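Local coordinates for UPF0147 protein MMP1188 (Methanococcus maripaludis S2, PDB 2QZG), which is of unknown function but belongs to the archaeal UPF0147 family and packs as a two-fold symmetric pair of helical chains in the crystal, at the interface of chains A and B. Residues are numbered along the deposited sequence; one frame, centred on the assembly and turned at random. Chains: chain A/B, Conserved uncharacterized archaeal protein.

Contact 1: the interface of chains A and B. Residues chain A 10, 15, 18-19, 88; chain B 80, 83-84.
The helix 76-90 of chain B, carrying B:Thr80, B:Trp83 and B:Gly84, faces the helices 12-27 and 76-90 of chain A and A:Leu10, in the extended segment just before helix 12-27. In this all-helical UPF0147 protein the contact shows how an indole can be sandwiched between side chains from two helices of a partner. The ring of B:Trp83 is directed there by its first torsion, which sets CG opposite the backbone N (chi1 169°), and it is clasped from both sides. Over one face lies the aliphatic stem of A:Lys15, whose CG is 3.8 Å from the centroid of the six-membered ring of B:Trp83, a CH-pi contact; the chain continues extended along the indole, and CE of A:Lys15 comes to 3.8 Å from NE1 of B:Trp83. The opposite face receives CG of A:Glu88 at 3.9 Å from the centroid of the six-membered ring of B:Trp83, with the carboxylate stacked nearly parallel to the ring, the planes 11° apart. A:Ile19 meets the far rim, CD1 to CH2 of B:Trp83 at 3.7 Å, and A:Leu10 lies roughly perpendicular to the indole, its CD1 3.7 Å from CE3 of B:Trp83. Beyond the ring, the carboxylate oxygen OE2 of A:Glu88 passes close to the CA of B:Gly84, a residue with no side chain. A water joins the chains, 2.6 Å from OE2 of A:Glu88 and 3.1 Å from the carbonyl O of B:Thr80. A:Asn18 and B:Thr80 point at each other, ND2 3.4 Å from OG1.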
loop_
_atom_site.group_PDB
_atom_site.type_symbol
_atom_site.label_atom_id
_atom_site.label_comp_id
_atom_site.label_asym_id
_atom_site.label_seq_id
_atom_site.Cartn_x
_atom_site.Cartn_y
_atom_site.Cartn_z
ATOM N N LEU A 10 -12.279 -6.620 -2.431
ATOM C CA LEU A 10 -11.773 -5.900 -3.608
ATOM C C LEU A 10 -11.450 -6.894 -4.727
ATOM O O LEU A 10 -10.716 -7.841 -4.502
ATOM C CB LEU A 10 -10.538 -5.062 -3.271
ATOM C CG LEU A 10 -10.710 -3.603 -2.859
ATOM C CD1 LEU A 10 -9.334 -3.029 -2.540
ATOM C CD2 LEU A 10 -11.374 -2.774 -3.941
ATOM N N LYS A 15 -8.295 -3.767 -7.844
ATOM C CA LYS A 15 -6.910 -3.659 -7.319
ATOM C C LYS A 15 -5.981 -3.089 -8.372
ATOM O O LYS A 15 -5.227 -2.174 -8.109
ATOM C CB LYS A 15 -6.409 -5.023 -6.814
ATOM C CG LYS A 15 -7.039 -5.434 -5.469
ATOM C CD LYS A 15 -6.722 -6.879 -5.114
ATOM C CE LYS A 15 -7.171 -7.175 -3.686
ATOM N NZ LYS A 15 -6.912 -8.587 -3.268
ATOM N N ASN A 18 -6.727 0.609 -8.940
ATOM C CA ASN A 18 -6.222 1.400 -7.837
ATOM C C ASN A 18 -4.703 1.571 -7.930
ATOM O O ASN A 18 -4.181 2.687 -7.820
ATOM C CB ASN A 18 -6.640 0.764 -6.513
ATOM C CG ASN A 18 -8.128 0.969 -6.195
ATOM O OD1 ASN A 18 -8.709 2.033 -6.446
ATOM N ND2 ASN A 18 -8.742 -0.051 -5.619
ATOM N N ILE A 19 -3.990 0.473 -8.173
ATOM C CA ILE A 19 -2.540 0.546 -8.372
ATOM C C ILE A 19 -2.141 1.428 -9.587
ATOM O O ILE A 19 -1.202 2.228 -9.497
ATOM C CB ILE A 19 -1.909 -0.845 -8.497
ATOM C CG1 ILE A 19 -2.044 -1.617 -7.164
ATOM C CG2 ILE A 19 -0.416 -0.690 -8.919
ATOM C CD1 ILE A 19 -1.861 -3.149 -7.263
ATOM N N GLU A 88 1.266 -3.411 -2.347
ATOM C CA GLU A 88 -0.024 -3.803 -2.888
ATOM C C GLU A 88 0.107 -4.859 -3.992
ATOM O O GLU A 88 -0.639 -5.815 -4.011
ATOM C CB GLU A 88 -0.788 -2.586 -3.389
ATOM C CG GLU A 88 -1.404 -1.791 -2.236
ATOM C CD GLU A 88 -2.069 -0.498 -2.676
ATOM O OE1 GLU A 88 -1.983 -0.149 -3.863
ATOM O OE2 GLU A 88 -2.683 0.174 -1.818
ATOM N N THR B 80 -10.396 0.395 0.267
ATOM C CA THR B 80 -9.150 0.605 -0.489
ATOM C C THR B 80 -8.012 1.086 0.397
ATOM O O THR B 80 -6.872 0.613 0.267
ATOM C CB THR B 80 -9.356 1.572 -1.706
ATOM O OG1 THR B 80 -10.119 0.900 -2.711
ATOM C CG2 THR B 80 -8.007 1.986 -2.352
ATOM N N TRP B 83 -6.891 -1.936 2.484
ATOM C CA TRP B 83 -6.099 -2.835 1.639
ATOM C C TRP B 83 -4.640 -2.340 1.525
ATOM O O TRP B 83 -3.706 -3.106 1.744
ATOM C CB TRP B 83 -6.752 -3.043 0.267
ATOM C CG TRP B 83 -5.849 -3.756 -0.737
ATOM C CD1 TRP B 83 -5.239 -4.968 -0.574
ATOM C CD2 TRP B 83 -5.465 -3.288 -2.032
ATOM N NE1 TRP B 83 -4.501 -5.288 -1.698
ATOM C CE2 TRP B 83 -4.633 -4.273 -2.608
ATOM C CE3 TRP B 83 -5.762 -2.137 -2.773
ATOM C CZ2 TRP B 83 -4.078 -4.134 -3.882
ATOM C CZ3 TRP B 83 -5.220 -2.011 -4.053
ATOM C CH2 TRP B 83 -4.398 -3.005 -4.592
ATOM N N GLY B 84 -4.460 -1.037 1.298
ATOM C CA GLY B 84 -3.134 -0.444 1.282
ATOM C C GLY B 84 -2.358 -0.518 2.592
ATOM O O GLY B 84 -1.170 -0.818 2.562
HETATM O O HOH W 1 -4.691 1.864 -1.494
#

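Contact 2: the interface of chains A and B. Residues chain A 69-70, 79; chain B 7-8.
A:Arg79 of one UPF0147 chain meets B:Lys8 in the N-terminal segment of its partner, an example of an extended arm laid against a helical body. Within chain A, the guanidinium of A:Arg79 reaches back from helix 76-90 to the loop at A:Ser69. NH1 of A:Arg79 donates to the carbonyl O of A:Ser69 at 3.1 Å, and the bond lies in the carbonyl plane, on a lone pair, with a C=O...N angle of 122°. The acceptor also sits close to the guanidinium plane, so this bond should restrain the rotation of the group; NH2 adds a weak second bond to the same oxygen. The chain reaches the loop through a bend at chi3 (-65°). Across the interface, NH1 of A:Arg79 also lies 3.1 Å from the carbonyl O of B:Lys8, but its N-H is not directed at that oxygen, so the approach is close but is not a hydrogen bond. Among van der Waals contacts, CB of B:Lys8 rests 3.5 Å from O of A:Ser69 and 4.0 Å from CZ of A:Arg79; the rest of that lysine side chain is not modelled. Farther out along the arm, the carboxylate oxygen OE2 of A:Glu70 touches the methyl CB of B:Ala7 at 3.3 Å. With an alanine in place of A:Arg79, the A:Ser69 carbonyl would probably be left without this guanidinium donor, and CB of B:Lys8 without the flat group it rests against.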
loop_
_atom_site.group_PDB
_atom_site.type_symbol
_atom_site.label_atom_id
_atom_site.label_comp_id
_atom_site.label_asym_id
_atom_site.label_seq_id
_atom_site.Cartn_x
_atom_site.Cartn_y
_atom_site.Cartn_z
ATOM N N SER A 69 14.236 2.037 -7.818
ATOM C CA SER A 69 14.352 2.347 -6.389
ATOM C C SER A 69 15.818 2.549 -6.063
ATOM O O SER A 69 16.204 3.105 -5.018
ATOM C CB SER A 69 13.701 1.233 -5.561
ATOM O OG SER A 69 12.275 1.300 -5.672
ATOM N N GLU A 70 16.635 2.132 -7.026
ATOM C CA GLU A 70 18.077 2.236 -6.945
ATOM C C GLU A 70 18.611 3.612 -7.369
ATOM O O GLU A 70 19.780 3.921 -7.131
ATOM C CB GLU A 70 18.723 1.110 -7.766
ATOM C CG GLU A 70 18.446 -0.299 -7.223
ATOM C CD GLU A 70 18.724 -0.464 -5.717
ATOM O OE1 GLU A 70 19.625 0.202 -5.163
ATOM O OE2 GLU A 70 18.030 -1.286 -5.084
ATOM N N ARG A 79 9.355 7.746 -2.968
ATOM C CA ARG A 79 9.798 6.487 -2.374
ATOM C C ARG A 79 8.712 5.835 -1.506
ATOM O O ARG A 79 8.521 4.626 -1.560
ATOM C CB ARG A 79 11.086 6.676 -1.571
ATOM C CG ARG A 79 11.727 5.345 -1.163
ATOM C CD ARG A 79 13.146 5.520 -0.603
ATOM N NE ARG A 79 14.100 6.031 -1.593
ATOM C CZ ARG A 79 14.587 5.343 -2.635
ATOM N NH1 ARG A 79 14.233 4.072 -2.862
ATOM N NH2 ARG A 79 15.460 5.932 -3.453
ATOM N N ALA B 7 18.651 -2.851 -0.871
ATOM C CA ALA B 7 18.041 -1.809 -1.703
ATOM C C ALA B 7 17.851 -0.531 -0.907
ATOM O O ALA B 7 17.662 -0.580 0.310
ATOM C CB ALA B 7 16.718 -2.288 -2.267
ATOM N N LYS B 8 17.920 0.613 -1.586
ATOM C CA LYS B 8 17.523 1.870 -0.968
ATOM C C LYS B 8 16.049 1.749 -0.568
ATOM O O LYS B 8 15.172 1.499 -1.412
ATOM C CB LYS B 8 17.741 3.028 -1.917
#

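Contact 3: the interface of chains A and B. Residues chain A 79-80, 83; chain B 9-10, 18.
This is a largely apolar patch of a two-fold symmetric interface between identical chains, in which the N-terminal segment of chain B and its helix 12-27 meet the helix 76-90 of chain A; in the deposited dimer it ties the arm of one copy to the partner, although the structure alone does not show that the pair forms in the cell. B:Leu10 illustrates how a branched side chain can divide its two branches among several neighbours. CD1 of B:Leu10 is set against A:Trp83, 3.4 Å from CE3 and 3.6 Å from CB, the leucine standing roughly perpendicular to the indole side chain. CD2 of B:Leu10 turns toward the preceding part of the helix, 3.6 Å from the hydroxyl OG1 of A:Thr80 and 3.9 Å from CG of A:Arg79. The aliphatic part of that arginine runs antiparallel to the leucine side chain. CG of B:Leu10 lies opposite the carbonyl carbon and beside the backbone N (chi1 -48°), and from there its two methyl groups spread over the helix surface. Ahead of it, the backbone C of B:Lys9 lies near CD of A:Arg79. On the other side of A:Thr80, B:Asn18 points at that threonine from across the interface. The amide plane of B:Asn18 is turned 63° from the A:Trp83 ring, while CB of B:Asn18 lies 4.1 Å from CZ3 of A:Trp83. The methyl CG2 of A:Thr80 meets this amide, 3.5 Å from the carbonyl oxygen OD1 of B:Asn18.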
loop_
_atom_site.group_PDB
_atom_site.type_symbol
_atom_site.label_atom_id
_atom_site.label_comp_id
_atom_site.label_asym_id
_atom_site.label_seq_id
_atom_site.Cartn_x
_atom_site.Cartn_y
_atom_site.Cartn_z
ATOM N N ARG A 79 9.355 7.746 -2.968
ATOM C CA ARG A 79 9.798 6.487 -2.374
ATOM C C ARG A 79 8.712 5.835 -1.506
ATOM O O ARG A 79 8.521 4.626 -1.560
ATOM C CB ARG A 79 11.086 6.676 -1.571
ATOM C CG ARG A 79 11.727 5.345 -1.163
ATOM C CD ARG A 79 13.146 5.520 -0.603
ATOM N NE ARG A 79 14.100 6.031 -1.593
ATOM C CZ ARG A 79 14.587 5.343 -2.635
ATOM N NH1 ARG A 79 14.233 4.072 -2.862
ATOM N NH2 ARG A 79 15.460 5.932 -3.453
ATOM N N THR A 80 8.002 6.630 -0.723
ATOM C CA THR A 80 6.928 6.142 0.124
ATOM C C THR A 80 5.785 5.619 -0.750
ATOM O O THR A 80 5.227 4.544 -0.475
ATOM C CB THR A 80 6.430 7.261 1.059
ATOM O OG1 THR A 80 7.494 7.630 1.951
ATOM C CG2 THR A 80 5.232 6.817 1.869
ATOM N N TRP A 83 6.814 2.278 -2.347
ATOM C CA TRP A 83 6.705 1.233 -1.336
ATOM C C TRP A 83 5.270 0.711 -1.162
ATOM O O TRP A 83 5.063 -0.510 -1.024
ATOM C CB TRP A 83 7.268 1.702 -0.009
ATOM C CG TRP A 83 6.932 0.834 1.158
ATOM C CD1 TRP A 83 7.268 -0.470 1.340
ATOM C CD2 TRP A 83 6.207 1.234 2.333
ATOM N NE1 TRP A 83 6.794 -0.912 2.569
ATOM C CE2 TRP A 83 6.134 0.116 3.185
ATOM C CE3 TRP A 83 5.618 2.430 2.741
ATOM C CZ2 TRP A 83 5.490 0.156 4.426
ATOM C CZ3 TRP A 83 4.976 2.476 3.978
ATOM C CH2 TRP A 83 4.928 1.342 4.803
ATOM N N LYS B 9 15.781 1.887 0.724
ATOM C CA LYS B 9 14.426 1.684 1.240
ATOM C C LYS B 9 14.127 2.626 2.390
ATOM O O LYS B 9 15.029 3.276 2.929
ATOM C CB LYS B 9 14.220 0.218 1.664
ATOM C CG LYS B 9 15.232 -0.289 2.681
ATOM C CD LYS B 9 15.196 -1.804 2.785
ATOM C CE LYS B 9 16.327 -2.323 3.659
ATOM N NZ LYS B 9 16.025 -3.642 4.281
ATOM N N LEU B 10 12.850 2.714 2.737
ATOM C CA LEU B 10 12.429 3.429 3.921
ATOM C C LEU B 10 12.860 2.641 5.157
ATOM O O LEU B 10 12.906 1.400 5.138
ATOM C CB LEU B 10 10.912 3.580 3.915
ATOM C CG LEU B 10 10.265 4.077 2.621
ATOM C CD1 LEU B 10 8.821 3.617 2.581
ATOM C CD2 LEU B 10 10.361 5.597 2.498
ATOM N N ASN B 18 4.345 6.111 8.444
ATOM C CA ASN B 18 3.467 6.246 7.299
ATOM C C ASN B 18 2.188 5.423 7.422
ATOM O O ASN B 18 1.116 5.898 7.066
ATOM C CB ASN B 18 4.237 5.964 6.011
ATOM C CG ASN B 18 4.915 7.217 5.464
ATOM O OD1 ASN B 18 4.238 8.137 4.981
ATOM N ND2 ASN B 18 6.246 7.262 5.533
#

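Contacts 2 and 3 adjoin, the centres of their C-alpha atoms about 9 Å apart, and share A:Arg79: its guanidinium serves contact 2 and its aliphatic stem contact 3. The C-alpha centre of contact 1 is about 22 Å from that of contact 2 and about 17 Å from that of contact 3. Contacts 1 and 3 use equivalent residues with the chains exchanged, positions 10, 18, 80 and 83 appearing in both, as a two-fold axis requires. The helix 76-90 of each chain thus receives the N-terminal segment and helix 12-27 of the other, a reciprocal arrangement that spreads the interface and would suit a dimer, if one forms in solution.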